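Post-proline cleaving enzyme (Rickettsia typhi, PDB 4HVT) probably acts as a serine-type endopeptidase of the prolyl oligopeptidase family, cleaving peptides after proline. Local coordinates at residues I258-N263 with D270-D275. Sequence-based numbering, arbitrary orientation.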
ATOM      1  N   ILE A 258     -24.717   4.519   4.580  1.00  9.97           N
ATOM      2  CA  ILE A 258     -23.684   3.699   4.027  1.00  9.58           C
ATOM      3  C   ILE A 258     -23.301   4.184   2.636  1.00  9.14           C
ATOM      4  O   ILE A 258     -24.186   4.440   1.787  1.00  9.46           O
ATOM      5  CB  ILE A 258     -24.161   2.198   3.977  1.00  9.68           C
ATOM      6  CG1 ILE A 258     -24.547   1.668   5.384  1.00 10.56           C
ATOM      7  CG2 ILE A 258     -23.146   1.312   3.251  1.00  9.50           C
ATOM      8  CD1 ILE A 258     -23.424   1.518   6.363  1.00 11.26           C
ATOM      9  N   PHE A 259     -21.982   4.312   2.405  1.00  8.47           N
ATOM     10  CA  PHE A 259     -21.436   4.684   1.120  1.00  8.06           C
ATOM     11  C   PHE A 259     -21.160   3.410   0.367  1.00  7.93           C
ATOM     12  O   PHE A 259     -20.340   2.606   0.780  1.00  7.60           O
ATOM     13  CB  PHE A 259     -20.159   5.499   1.368  1.00  7.94           C
ATOM     14  CG  PHE A 259     -19.420   5.947   0.101  1.00  7.69           C
ATOM     15  CD1 PHE A 259     -19.958   6.911  -0.743  1.00  7.71           C
ATOM     16  CD2 PHE A 259     -18.189   5.471  -0.173  1.00  7.59           C
ATOM     17  CE1 PHE A 259     -19.292   7.357  -1.861  1.00  7.67           C
ATOM     18  CE2 PHE A 259     -17.493   5.944  -1.290  1.00  7.48           C
ATOM     19  CZ  PHE A 259     -18.036   6.862  -2.140  1.00  7.65           C
ATOM     20  N   ILE A 260     -21.820   3.264  -0.769  1.00  8.13           N
ATOM     21  CA  ILE A 260     -21.602   2.098  -1.663  1.00  8.50           C
ATOM     22  C   ILE A 260     -20.825   2.599  -2.837  1.00  8.23           C
ATOM     23  O   ILE A 260     -21.237   3.567  -3.463  1.00  8.21           O
ATOM     24  CB  ILE A 260     -22.917   1.527  -2.124  1.00  9.23           C
ATOM     25  CG1 ILE A 260     -23.615   0.870  -0.892  1.00 10.19           C
ATOM     26  CG2 ILE A 260     -22.700   0.519  -3.222  1.00  9.35           C
ATOM     27  CD1 ILE A 260     -24.951   0.289  -1.254  1.00 11.11           C
ATOM     28  N   SER A 261     -19.680   1.962  -3.111  1.00  8.37           N
ATOM     29  CA  SER A 261     -18.784   2.410  -4.142  1.00  8.72           C
ATOM     30  C   SER A 261     -18.485   1.257  -5.124  1.00  8.80           C
ATOM     31  O   SER A 261     -17.908   0.255  -4.750  1.00  8.79           O
ATOM     32  CB  SER A 261     -17.526   2.987  -3.501  1.00  9.14           C
ATOM     33  OG  SER A 261     -16.600   3.495  -4.457  1.00  9.92           O
ATOM     34  N   ALA A 262     -18.920   1.467  -6.360  1.00  8.71           N
ATOM     35  CA  ALA A 262     -18.727   0.523  -7.466  1.00  9.05           C
ATOM     36  C   ALA A 262     -17.650   1.087  -8.389  1.00  9.24           C
ATOM     37  O   ALA A 262     -17.857   2.046  -9.092  1.00  9.55           O
ATOM     38  CB  ALA A 262     -20.010   0.304  -8.234  1.00  9.49           C
ATOM     39  N   ASN A 263     -16.520   0.442  -8.373  1.00  9.14           N
ATOM     40  CA  ASN A 263     -15.373   0.896  -9.132  1.00  9.80           C
ATOM     41  C   ASN A 263     -15.494   0.231 -10.533  1.00 10.49           C
ATOM     42  O   ASN A 263     -15.466  -1.001 -10.643  1.00 10.45           O
ATOM     43  CB  ASN A 263     -14.101   0.511  -8.413  1.00 10.00           C
ATOM     44  CG  ASN A 263     -12.876   1.094  -9.099  1.00 10.63           C
ATOM     45  OD1 ASN A 263     -12.823   1.076 -10.320  1.00 12.12           O
ATOM     46  ND2 ASN A 263     -11.936   1.628  -8.359  1.00 10.33           N
ATOM     47  N   ASP A 270     -19.360   4.404  -9.947  1.00 10.92           N
ATOM     48  CA  ASP A 270     -20.741   4.696  -9.608  1.00 11.26           C
ATOM     49  C   ASP A 270     -20.844   4.599  -8.098  1.00 10.43           C
ATOM     50  O   ASP A 270     -20.580   3.564  -7.550  1.00 10.19           O
ATOM     51  CB  ASP A 270     -21.721   3.661 -10.154  1.00 12.60           C
ATOM     52  CG  ASP A 270     -21.774   3.623 -11.639  1.00 14.20           C
ATOM     53  OD1 ASP A 270     -21.556   4.683 -12.289  1.00 16.65           O
ATOM     54  OD2 ASP A 270     -22.119   2.537 -12.126  1.00 15.19           O
ATOM     55  N   ASN A 271     -21.248   5.675  -7.440  1.00  9.95           N
ATOM     56  CA  ASN A 271     -21.321   5.695  -5.980  1.00  9.56           C
ATOM     57  C   ASN A 271     -22.766   5.998  -5.539  1.00  9.39           C
ATOM     58  O   ASN A 271     -23.537   6.688  -6.256  1.00  9.27           O
ATOM     59  CB  ASN A 271     -20.410   6.769  -5.383  1.00  9.64           C
ATOM     60  CG  ASN A 271     -18.961   6.525  -5.629  1.00  9.77           C
ATOM     61  OD1 ASN A 271     -18.499   5.452  -5.432  1.00  9.80           O
ATOM     62  ND2 ASN A 271     -18.247   7.539  -6.022  1.00 10.22           N
ATOM     63  N   TYR A 272     -23.139   5.484  -4.385  1.00  9.27           N
ATOM     64  CA  TYR A 272     -24.486   5.602  -3.876  1.00  9.87           C
ATOM     65  C   TYR A 272     -24.507   5.822  -2.350  1.00  9.67           C
ATOM     66  O   TYR A 272     -23.608   5.444  -1.643  1.00  9.08           O
ATOM     67  CB  TYR A 272     -25.310   4.323  -4.105  1.00 10.16           C
ATOM     68  CG  TYR A 272     -25.299   3.836  -5.540  1.00 10.65           C
ATOM     69  CD1 TYR A 272     -24.209   3.172  -6.069  1.00 10.93           C
ATOM     70  CD2 TYR A 272     -26.419   4.013  -6.313  1.00 11.75           C
ATOM     71  CE1 TYR A 272     -24.235   2.732  -7.382  1.00 11.39           C
ATOM     72  CE2 TYR A 272     -26.431   3.584  -7.626  1.00 12.08           C
ATOM     73  CZ  TYR A 272     -25.309   2.958  -8.120  1.00 12.25           C
ATOM     74  OH  TYR A 272     -25.332   2.506  -9.458  1.00 13.99           O
ATOM     75  N   ILE A 273     -25.590   6.419  -1.895  1.00  9.77           N
ATOM     76  CA  ILE A 273     -25.901   6.390  -0.494  1.00 10.14           C
ATOM     77  C   ILE A 273     -26.964   5.353  -0.270  1.00 10.49           C
ATOM     78  O   ILE A 273     -28.034   5.428  -0.882  1.00 10.22           O
ATOM     79  CB  ILE A 273     -26.442   7.751   0.027  1.00 10.51           C
ATOM     80  CG1 ILE A 273     -25.391   8.849  -0.198  1.00 10.57           C
ATOM     81  CG2 ILE A 273     -26.754   7.706   1.528  1.00 10.91           C
ATOM     82  CD1 ILE A 273     -25.877  10.206   0.223  1.00 11.03           C
ATOM     83  N   LEU A 274     -26.692   4.419   0.625  1.00 10.67           N
ATOM     84  CA  LEU A 274     -27.701   3.441   1.107  1.00 11.42           C
ATOM     85  C   LEU A 274     -28.107   3.922   2.492  1.00 12.16           C
ATOM     86  O   LEU A 274     -27.280   4.026   3.430  1.00 11.58           O
ATOM     87  CB  LEU A 274     -27.149   2.048   1.203  1.00 11.21           C
ATOM     88  CG  LEU A 274     -28.050   1.005   1.813  1.00 12.07           C
ATOM     89  CD1 LEU A 274     -29.172   0.573   0.884  1.00 12.99           C
ATOM     90  CD2 LEU A 274     -27.233  -0.181   2.198  1.00 12.11           C
ATOM     91  N   ASP A 275     -29.380   4.268   2.634  1.00 13.81           N
ATOM     92  CA  ASP A 275     -29.885   4.771   3.896  1.00 14.95           C
ATOM     93  C   ASP A 275     -30.641   3.612   4.555  1.00 15.83           C
ATOM     94  O   ASP A 275     -31.582   3.040   3.905  1.00 16.66           O
ATOM     95  CB  ASP A 275     -30.832   5.941   3.603  1.00 16.33           C
ATOM     96  CG  ASP A 275     -31.055   6.829   4.754  1.00 17.94           C
ATOM     97  OD1 ASP A 275     -31.013   6.325   5.880  1.00 17.87           O
ATOM     98  OD2 ASP A 275     -31.404   8.029   4.518  1.00 20.11           O
TER
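Ser261 and Asn271 face each other as a non-hydrogen-bonded antiparallel pair. Their backbones bond outward, to Ser244 and Ile286 respectively, and their side chains link the two residues directly. The Ser261 hydroxyl donates to the amide oxygen of Asn271, with OG and OD1 2.9 Å apart. The donor is tilted 16° from the carbonyl plane.

Phe259, on the same face, brings its ring to the Asn271 amide. With CG anti to the backbone N (chi1 178°), beside the carbonyl carbon, the ring extends toward the Asn271 side chain. Ring atom CZ comes within 3.6 Å of Asn271 CG, and CE1 lies 3.7 Å from Asn271 CB. Ring and amide planes are 39° apart, so the two neither stack flat nor stand upright. The amide oxygen thus meets the serine hydroxyl and CZ of the ring from two different directions.

The other face is mainly apolar. Ile260 stretches diagonally past its direct partner, and its CD1 sits 3.7 Å from Leu274 CB. Its CG2 branch makes a looser contact with Tyr272 CD1, at 4.2 Å. The Tyr272 ring presents its edge to Ile260 O, which lies near the ring plane. Leu283 of the next strand touches both Ile260 and Tyr272. Ala262 CB packs 3.4 Å from Asp270 O, while Asp270 OD2 hydrogen-bonds to Tyr240 OH.

Paired backbone bonds join Ile258 with Leu274, Ile260 with Tyr272 and Ala262 with Asp270. Strands 257-263 and 269-275 form a beta hairpin. They are the two inner strands of a four-stranded antiparallel sheet, one blade of the N-terminal beta-propeller of this family.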